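Local coordinates for mannose-6-phosphate isomerase (Helicobacter pylori, PDB 2QH5), which probably transfers the guanylyl group of GTP to alpha-D-mannose 1-phosphate, giving GDP-mannose and diphosphate, through the N-terminal nucleotidyltransferase domain that makes up this chain, at residues K127-L132 with F137-G142; G153-P158 with I257-L262; G189-Q194 with A249-S254. All coordinates share one frame; numbering follows the deposited sequence.

Interaction 1: residues K127-L132 with F137-G142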
loop_
_atom_site.group_PDB
_atom_site.type_symbol
_atom_site.label_atom_id
_atom_site.label_comp_id
_atom_site.label_asym_id
_atom_site.label_seq_id
_atom_site.Cartn_x
_atom_site.Cartn_y
_atom_site.Cartn_z
ATOM N N LYS A 127 9.194 5.967 10.660
ATOM C CA LYS A 127 9.096 5.999 12.130
ATOM C C LYS A 127 8.123 7.060 12.646
ATOM O O LYS A 127 7.478 6.862 13.681
ATOM C CB LYS A 127 10.472 6.123 12.796
ATOM C CG LYS A 127 11.168 4.762 12.962
ATOM C CD LYS A 127 11.876 4.600 14.316
ATOM C CE LYS A 127 13.392 4.777 14.206
ATOM N NZ LYS A 127 13.825 6.194 13.998
ATOM N N LYS A 128 8.019 8.165 11.904
ATOM C CA LYS A 128 7.004 9.190 12.145
ATOM C C LYS A 128 5.604 8.621 11.913
ATOM O O LYS A 128 4.755 8.659 12.810
ATOM C CB LYS A 128 7.222 10.408 11.236
ATOM C CG LYS A 128 8.346 11.352 11.651
ATOM C CD LYS A 128 8.389 12.559 10.713
ATOM C CE LYS A 128 9.357 13.635 11.189
ATOM N NZ LYS A 128 10.762 13.362 10.770
ATOM N N ALA A 129 5.379 8.078 10.713
ATOM C CA ALA A 129 4.090 7.485 10.332
ATOM C C ALA A 129 3.613 6.422 11.310
ATOM O O ALA A 129 2.421 6.347 11.612
ATOM C CB ALA A 129 4.173 6.911 8.957
ATOM N N ILE A 130 4.549 5.606 11.800
ATOM C CA ILE A 130 4.258 4.594 12.811
ATOM C C ILE A 130 3.699 5.217 14.086
ATOM O O ILE A 130 2.739 4.701 14.673
ATOM C CB ILE A 130 5.518 3.768 13.160
ATOM C CG1 ILE A 130 5.993 2.958 11.947
ATOM C CG2 ILE A 130 5.259 2.848 14.354
ATOM C CD1 ILE A 130 5.074 1.816 11.559
ATOM N N ASP A 131 4.296 6.330 14.511
ATOM C CA ASP A 131 3.886 6.977 15.754
ATOM C C ASP A 131 2.458 7.516 15.648
ATOM O O ASP A 131 1.645 7.291 16.551
ATOM C CB ASP A 131 4.874 8.067 16.172
ATOM C CG ASP A 131 4.794 8.384 17.661
ATOM O OD1 ASP A 131 5.115 7.488 18.481
ATOM O OD2 ASP A 131 4.408 9.525 18.010
ATOM N N LEU A 132 2.154 8.180 14.529
ATOM C CA LEU A 132 0.785 8.640 14.224
ATOM C C LEU A 132 -0.230 7.501 14.160
ATOM O O LEU A 132 -1.370 7.657 14.597
ATOM C CB LEU A 132 0.745 9.411 12.905
ATOM C CG LEU A 132 1.478 10.746 12.830
ATOM C CD1 LEU A 132 1.618 11.219 11.389
ATOM C CD2 LEU A 132 0.769 11.782 13.684
ATOM N N PHE A 137 -4.616 6.981 13.785
ATOM C CA PHE A 137 -4.738 7.624 12.475
ATOM C C PHE A 137 -4.428 6.697 11.282
ATOM O O PHE A 137 -3.741 5.669 11.427
ATOM C CB PHE A 137 -3.808 8.837 12.395
ATOM C CG PHE A 137 -4.172 9.966 13.325
ATOM C CD1 PHE A 137 -3.406 10.222 14.462
ATOM C CD2 PHE A 137 -5.258 10.794 13.046
ATOM C CE1 PHE A 137 -3.722 11.275 15.324
ATOM C CE2 PHE A 137 -5.582 11.842 13.894
ATOM C CZ PHE A 137 -4.812 12.085 15.038
ATOM N N LEU A 138 -4.954 7.087 10.117
ATOM C CA LEU A 138 -4.600 6.528 8.812
ATOM C C LEU A 138 -3.581 7.454 8.174
ATOM O O LEU A 138 -3.901 8.590 7.817
ATOM C CB LEU A 138 -5.824 6.453 7.887
ATOM C CG LEU A 138 -7.069 5.693 8.345
ATOM C CD1 LEU A 138 -8.125 5.713 7.253
ATOM C CD2 LEU A 138 -6.723 4.265 8.727
ATOM N N VAL A 139 -2.359 6.973 8.022
ATOM C CA VAL A 139 -1.268 7.848 7.658
ATOM C C VAL A 139 -0.971 7.691 6.194
ATOM O O VAL A 139 -0.806 6.579 5.693
ATOM C CB VAL A 139 0.007 7.583 8.506
ATOM C CG1 VAL A 139 1.019 8.681 8.301
ATOM C CG2 VAL A 139 -0.345 7.461 9.981
ATOM N N THR A 140 -0.922 8.827 5.513
ATOM C CA THR A 140 -0.574 8.892 4.108
ATOM C C THR A 140 0.739 9.676 3.946
ATOM O O THR A 140 1.235 10.252 4.912
ATOM C CB THR A 140 -1.717 9.525 3.301
ATOM O OG1 THR A 140 -1.475 9.325 1.905
ATOM C CG2 THR A 140 -1.848 11.014 3.599
ATOM N N PHE A 141 1.313 9.677 2.744
ATOM C CA PHE A 141 2.606 10.316 2.520
ATOM C C PHE A 141 2.562 11.316 1.368
ATOM O O PHE A 141 2.114 10.989 0.268
ATOM C CB PHE A 141 3.699 9.278 2.245
ATOM C CG PHE A 141 4.071 8.429 3.436
ATOM C CD1 PHE A 141 3.273 7.354 3.834
ATOM C CD2 PHE A 141 5.249 8.671 4.131
ATOM C CE1 PHE A 141 3.627 6.560 4.924
ATOM C CE2 PHE A 141 5.611 7.876 5.225
ATOM C CZ PHE A 141 4.801 6.820 5.619
ATOM N N GLY A 142 3.048 12.530 1.622
ATOM C CA GLY A 142 3.025 13.586 0.621
ATOM C C GLY A 142 4.320 13.735 -0.156
ATOM O O GLY A 142 5.410 13.598 0.400
#
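Ala129 and Leu132 of helix 119-134 pack onto Val139 and Phe141 of strand 138-144 in a helix-on-sheet contact, joining two elements that follow each other in the GT-A-type nucleotidyltransferase domain. After a short turn the chain runs back along the helix, and the two local axes lie nearly antiparallel, 156° apart and 8.2 Å from each other.

Val139 straddles the helix surface with both methyls. Val139 CG1, set anti to the backbone N (chi1 -169°), meets the CB of Ala129 at 3.7 Å. Val139 CG2 reaches the CB of Leu132, also at 3.7 Å, and rests against the carbonyl O of Ala129. The side chains of Leu132 and Val139 cross at about a right angle, and the CD1 of Leu132 adds a looser touch on Val139 CG1. Farther along the strand, the Phe141 ring advances so that its CZ comes to 3.4 Å from the CB of Ala129, meeting that methyl obliquely. The single methyl of Ala129 thus meets Val139 and Phe141 at once, with Val192 of strand 184-194 also against it.

At the turn the chemistry becomes polar. The amide N of Phe137 makes a weak hydrogen bond to the carbonyl O of Leu132 at 3.4 Å. The same Leu132 O lies at the edge of the Phe137 ring, close to its plane, 3.3 Å from CD1. One carbonyl therefore engages both the amide and the ring edge of Phe137, which implies that the join between helix and strand is held by only modest polar forces, while apolar contact, largely buried, carries most of the interface.

Interaction 2: residues G153-P158 with I257-L262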
loop_
_atom_site.group_PDB
_atom_site.type_symbol
_atom_site.label_atom_id
_atom_site.label_comp_id
_atom_site.label_asym_id
_atom_site.label_seq_id
_atom_site.Cartn_x
_atom_site.Cartn_y
_atom_site.Cartn_z
ATOM N N GLY A 153 -3.178 11.163 -6.966
ATOM C CA GLY A 153 -4.025 11.660 -5.886
ATOM C C GLY A 153 -3.444 12.930 -5.290
ATOM O O GLY A 153 -2.225 13.065 -5.137
ATOM N N TYR A 154 -4.321 13.870 -4.966
ATOM C CA TYR A 154 -3.894 15.154 -4.432
ATOM C C TYR A 154 -4.293 15.279 -2.975
ATOM O O TYR A 154 -5.474 15.166 -2.631
ATOM C CB TYR A 154 -4.491 16.305 -5.245
ATOM C CG TYR A 154 -3.756 16.608 -6.533
ATOM C CD1 TYR A 154 -3.679 15.666 -7.563
ATOM C CD2 TYR A 154 -3.142 17.843 -6.728
ATOM C CE1 TYR A 154 -3.006 15.943 -8.741
ATOM C CE2 TYR A 154 -2.471 18.129 -7.903
ATOM C CZ TYR A 154 -2.405 17.177 -8.903
ATOM O OH TYR A 154 -1.737 17.465 -10.067
ATOM N N ILE A 155 -3.295 15.497 -2.124
ATOM C CA ILE A 155 -3.529 15.767 -0.708
ATOM C C ILE A 155 -3.409 17.265 -0.446
ATOM O O ILE A 155 -2.359 17.861 -0.698
ATOM C CB ILE A 155 -2.510 15.038 0.201
ATOM C CG1 ILE A 155 -2.434 13.549 -0.132
ATOM C CG2 ILE A 155 -2.877 15.238 1.658
ATOM C CD1 ILE A 155 -1.211 12.858 0.445
ATOM N N GLU A 156 -4.484 17.876 0.050
ATOM C CA GLU A 156 -4.403 19.263 0.503
ATOM C C GLU A 156 -3.934 19.294 1.942
ATOM O O GLU A 156 -4.628 18.815 2.835
ATOM C CB GLU A 156 -5.741 19.998 0.395
ATOM C CG GLU A 156 -5.620 21.478 0.769
ATOM C CD GLU A 156 -6.875 22.288 0.491
ATOM O OE1 GLU A 156 -6.983 23.414 1.015
ATOM O OE2 GLU A 156 -7.750 21.812 -0.256
ATOM N N SER A 157 -2.750 19.847 2.159
ATOM C CA SER A 157 -2.248 20.023 3.510
ATOM C C SER A 157 -1.488 21.341 3.612
ATOM O O SER A 157 -0.387 21.481 3.071
ATOM C CB SER A 157 -1.374 18.844 3.939
ATOM O OG SER A 157 -0.012 19.204 3.936
ATOM N N PRO A 158 -2.095 22.331 4.294
ATOM C CA PRO A 158 -1.427 23.621 4.451
ATOM C C PRO A 158 -0.169 23.509 5.317
ATOM O O PRO A 158 0.863 24.088 4.976
ATOM C CB PRO A 158 -2.492 24.487 5.139
ATOM C CG PRO A 158 -3.410 23.509 5.828
ATOM C CD PRO A 158 -3.424 22.306 4.943
ATOM N N ILE A 257 -7.214 11.180 8.840
ATOM C CA ILE A 257 -6.049 11.181 7.956
ATOM C C ILE A 257 -4.983 12.224 8.320
ATOM O O ILE A 257 -5.271 13.422 8.383
ATOM C CB ILE A 257 -6.492 11.390 6.485
ATOM C CG1 ILE A 257 -7.464 10.286 6.077
ATOM C CG2 ILE A 257 -5.285 11.436 5.523
ATOM C CD1 ILE A 257 -8.178 10.559 4.781
ATOM N N LYS A 258 -3.752 11.758 8.543
ATOM C CA LYS A 258 -2.594 12.649 8.669
ATOM C C LYS A 258 -1.574 12.410 7.555
ATOM O O LYS A 258 -1.602 11.383 6.890
ATOM C CB LYS A 258 -1.933 12.502 10.043
ATOM C CG LYS A 258 -2.818 12.923 11.221
ATOM C CD LYS A 258 -3.052 14.426 11.260
ATOM C CE LYS A 258 -3.745 14.838 12.547
ATOM N NZ LYS A 258 -5.219 14.852 12.411
ATOM N N MET A 259 -0.673 13.360 7.352
ATOM C CA MET A 259 0.306 13.255 6.279
ATOM C C MET A 259 1.723 13.330 6.842
ATOM O O MET A 259 1.949 13.931 7.893
ATOM C CB MET A 259 0.087 14.376 5.263
ATOM C CG MET A 259 0.671 14.105 3.888
ATOM S SD MET A 259 0.709 15.572 2.846
ATOM C CE MET A 259 2.261 16.261 3.404
ATOM N N VAL A 260 2.665 12.687 6.156
ATOM C CA VAL A 260 4.098 12.824 6.431
ATOM C C VAL A 260 4.788 13.090 5.091
ATOM O O VAL A 260 4.514 12.403 4.116
ATOM C CB VAL A 260 4.688 11.550 7.097
ATOM C CG1 VAL A 260 6.159 11.744 7.441
ATOM C CG2 VAL A 260 3.917 11.186 8.351
ATOM N N GLU A 261 5.662 14.091 5.031
ATOM C CA GLU A 261 6.334 14.444 3.771
ATOM C C GLU A 261 7.404 13.432 3.365
ATOM O O GLU A 261 8.223 13.015 4.187
ATOM C CB GLU A 261 6.970 15.832 3.861
ATOM C CG GLU A 261 6.000 16.967 4.133
ATOM C CD GLU A 261 6.702 18.223 4.611
ATOM O OE1 GLU A 261 7.781 18.549 4.070
ATOM O OE2 GLU A 261 6.175 18.886 5.532
ATOM N N LEU A 262 7.385 13.039 2.096
ATOM C CA LEU A 262 8.431 12.185 1.540
ATOM C C LEU A 262 9.410 12.998 0.702
ATOM O O LEU A 262 9.127 13.355 -0.448
ATOM C CB LEU A 262 7.845 11.033 0.716
ATOM C CG LEU A 262 7.707 9.672 1.407
ATOM C CD1 LEU A 262 7.002 8.681 0.499
ATOM C CD2 LEU A 262 9.064 9.124 1.829
#
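Met259 swings its CG anti to the backbone N (chi1 -159°), stays extended through chi2, and then bends at chi3 (85°), which turns SD and CE toward Ile155 and Ser157. In Ile155 a chi1 of -52° sets CG1 beside the backbone N and leaves CG2 anti to it, so that this methyl, as well as CD1 at the end of the other branch, faces the thioether. The setting is the mixed sheet of the GT-A-type nucleotidyltransferase domain. Strands 153-156 and 257-261 are not partners in that sheet. Strand 184-194 pairs with both 153-156 and 138-144, changing sheet or face at Gly189, and 138-144 in turn pairs with 257-261. Across the contact the CA atoms of Ser157 and Met259 are 7.7 Å apart.

No hydrogen bond links the two segments, and the contact is made wholly by side chains. Met259 and Ile155 cross obliquely, with the CD1 of Ile155 lying 4.1 Å from both CG and SD of Met259, alongside the thioether rather than on its methyl. Met259 CE and SD both lie near the Ser157 side chain, CE 3.8 Å from its OG, a packing distance. Ser157 has two conformers, so this part of the contact is less certain. In one of them its hydroxyl also has a weak hydrogen bond with the backbone N of Gly160.

Tyr185 of strand 184-194 touches both Ser157 and Met259, and Thr140 of strand 138-144 lies against Ile155, so residues of both strands pack around the same contact. Between Ile155 and the thioether, the CG2 methyl of Ile155 lies 3.8 Å from the SD of Met259.

Interaction 3: residues G189-Q194 with A249-S254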
loop_
_atom_site.group_PDB
_atom_site.type_symbol
_atom_site.label_atom_id
_atom_site.label_comp_id
_atom_site.label_asym_id
_atom_site.label_seq_id
_atom_site.Cartn_x
_atom_site.Cartn_y
_atom_site.Cartn_z
ATOM N N GLY A 189 0.845 6.941 -2.467
ATOM C CA GLY A 189 0.222 5.634 -2.608
ATOM C C GLY A 189 0.638 4.692 -1.497
ATOM O O GLY A 189 0.067 3.619 -1.366
ATOM N N MET A 190 1.639 5.091 -0.707
ATOM C CA MET A 190 2.038 4.369 0.513
ATOM C C MET A 190 1.108 4.729 1.669
ATOM O O MET A 190 0.487 5.790 1.645
ATOM C CB MET A 190 3.460 4.734 0.924
ATOM C CG MET A 190 4.513 4.612 -0.157
ATOM S SD MET A 190 6.138 4.999 0.513
ATOM C CE MET A 190 6.012 4.269 2.153
ATOM N N PHE A 191 1.031 3.865 2.687
ATOM C CA PHE A 191 0.100 4.051 3.802
ATOM C C PHE A 191 0.580 3.333 5.039
ATOM O O PHE A 191 1.174 2.270 4.934
ATOM C CB PHE A 191 -1.294 3.499 3.479
ATOM C CG PHE A 191 -1.989 4.208 2.365
ATOM C CD1 PHE A 191 -2.149 3.588 1.134
ATOM C CD2 PHE A 191 -2.475 5.497 2.537
ATOM C CE1 PHE A 191 -2.773 4.244 0.091
ATOM C CE2 PHE A 191 -3.103 6.163 1.496
ATOM C CZ PHE A 191 -3.256 5.535 0.273
ATOM N N VAL A 192 0.312 3.910 6.211
ATOM C CA VAL A 192 0.521 3.229 7.490
ATOM C C VAL A 192 -0.727 3.408 8.341
ATOM O O VAL A 192 -1.337 4.474 8.336
ATOM C CB VAL A 192 1.774 3.741 8.266
ATOM C CG1 VAL A 192 1.988 2.931 9.544
ATOM C CG2 VAL A 192 3.034 3.672 7.398
ATOM N N PHE A 193 -1.124 2.345 9.032
ATOM C CA PHE A 193 -2.276 2.333 9.933
ATOM C C PHE A 193 -2.297 1.014 10.677
ATOM O O PHE A 193 -1.701 0.036 10.224
ATOM C CB PHE A 193 -3.628 2.524 9.206
ATOM C CG PHE A 193 -3.653 2.039 7.766
ATOM C CD1 PHE A 193 -3.477 0.691 7.446
ATOM C CD2 PHE A 193 -3.886 2.944 6.730
ATOM C CE1 PHE A 193 -3.506 0.266 6.127
ATOM C CE2 PHE A 193 -3.928 2.526 5.400
ATOM C CZ PHE A 193 -3.726 1.193 5.094
ATOM N N GLN A 194 -2.971 0.981 11.820
ATOM C CA GLN A 194 -3.221 -0.277 12.494
ATOM C C GLN A 194 -4.319 -1.021 11.723
ATOM O O GLN A 194 -5.194 -0.389 11.126
ATOM C CB GLN A 194 -3.644 -0.017 13.933
ATOM C CG GLN A 194 -3.731 -1.247 14.794
ATOM C CD GLN A 194 -4.731 -1.095 15.908
ATOM O OE1 GLN A 194 -5.949 -1.101 15.684
ATOM N NE2 GLN A 194 -4.228 -0.957 17.126
ATOM N N ALA A 249 -12.409 4.647 -2.057
ATOM C CA ALA A 249 -13.186 3.938 -1.033
ATOM C C ALA A 249 -13.161 4.598 0.336
ATOM O O ALA A 249 -14.183 4.651 1.031
ATOM C CB ALA A 249 -12.702 2.494 -0.908
ATOM N N LEU A 250 -11.992 5.096 0.722
ATOM C CA LEU A 250 -11.767 5.455 2.115
ATOM C C LEU A 250 -11.109 6.810 2.320
ATOM O O LEU A 250 -11.573 7.610 3.135
ATOM C CB LEU A 250 -10.939 4.365 2.795
ATOM C CG LEU A 250 -10.605 4.510 4.276
ATOM C CD1 LEU A 250 -11.864 4.644 5.126
ATOM C CD2 LEU A 250 -9.774 3.317 4.709
ATOM N N MET A 251 -10.035 7.062 1.581
ATOM C CA MET A 251 -9.227 8.257 1.800
ATOM C C MET A 251 -9.951 9.560 1.448
ATOM O O MET A 251 -9.598 10.617 1.947
ATOM C CB MET A 251 -7.883 8.153 1.066
ATOM C CG MET A 251 -7.077 6.911 1.415
ATOM S SD MET A 251 -6.605 6.835 3.154
ATOM C CE MET A 251 -6.107 5.132 3.339
ATOM N N GLN A 252 -10.981 9.490 0.615
ATOM C CA GLN A 252 -11.762 10.688 0.303
ATOM C C GLN A 252 -12.878 10.953 1.323
ATOM O O GLN A 252 -13.607 11.943 1.213
ATOM C CB GLN A 252 -12.341 10.609 -1.112
ATOM C CG GLN A 252 -11.320 10.864 -2.207
ATOM C CD GLN A 252 -11.957 11.166 -3.552
ATOM O OE1 GLN A 252 -11.305 11.700 -4.449
ATOM N NE2 GLN A 252 -13.237 10.825 -3.699
ATOM N N GLN A 253 -13.009 10.079 2.318
ATOM C CA GLN A 253 -14.113 10.186 3.267
ATOM C C GLN A 253 -13.700 10.069 4.715
ATOM O O GLN A 253 -14.484 10.395 5.605
ATOM C CB GLN A 253 -15.170 9.130 2.965
ATOM C CG GLN A 253 -16.131 9.548 1.887
ATOM C CD GLN A 253 -16.236 8.514 0.807
ATOM O OE1 GLN A 253 -15.957 8.796 -0.358
ATOM N NE2 GLN A 253 -16.616 7.297 1.184
ATOM N N SER A 254 -12.484 9.591 4.957
ATOM C CA SER A 254 -12.012 9.402 6.326
ATOM C C SER A 254 -11.675 10.733 7.027
ATOM O O SER A 254 -11.013 11.620 6.458
ATOM C CB SER A 254 -10.816 8.448 6.364
ATOM O OG SER A 254 -10.415 8.206 7.701
#
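Met251 lays its CE methyl over one face of the Phe191 ring, the innermost element of this contact. Met251 CE stands 4.0 Å from the centroid of the Phe191 ring and 28° off the ring normal, the geometry of a CH-pi interaction. Its sulfur, SD, is 4.8 Å from the same centroid but more oblique, at 46°, so the thioether makes a Met-aromatic contact whose methyl, rather than its sulfur, sits over the ring. The two side chains approach from opposite directions. The methyl also touches a second ring: CE of Met251 lies 4.0 Å from CE2 of Phe193, which it meets obliquely. A single methyl thus joins two aromatic side chains two residues apart, on the same side of strand 184-194, both directed at the same segment.

Behind this shell, a bend at chi2 of Met251 (-62°) carries the thioether back onto Phe191. The backbone around it is a wider pi-type turn at the end of helix 246-251. Just beyond it, the carbonyl O of Leu250 accepts from the amide N of Ser254 at 2.8 Å. Gln253 N donates to the same Leu250 O at 3.0 Å, and the pair knits the exit from the helix into a compact loop. The hydroxyl of Ser254 hydrogen-bonds to Glu201 and to the amide N of Lys256, fixing the loop against helix 195-205.

Farther out, Phe193 is stacked with Phe198 of that helix, and Phe191 packs on Thr140 of strand 138-144. The methionine therefore fastens the end of helix 246-251 to strand 184-194, with strand 138-144 beside the strand and helix 195-205 running directly on from it.

In the fold
All three contacts are largely buried: interaction 1 includes the partly exposed Leu132 and Phe137, whereas every touching residue of interactions 2 and 3 is buried. From contact centre to chain centre, interaction 3 lies about 9 Å, interactions 1 and 2 about 13 and 15 Å. Strand 138-144, which supplies interaction 1, pairs with strand 257-261 of interaction 2 and strand 184-194 of interaction 3. Probable backbone bonds mark both seams, Gly142 O to Leu262 N at 2.7 Å and Val139 N to Val192 O at 2.7 Å. Interaction 1, between chain neighbours, mixes apolar packing with a weak backbone bond; interactions 2 and 3 bridge distant segments through methionines, one meeting an isoleucine and a serine, the other two aromatic rings.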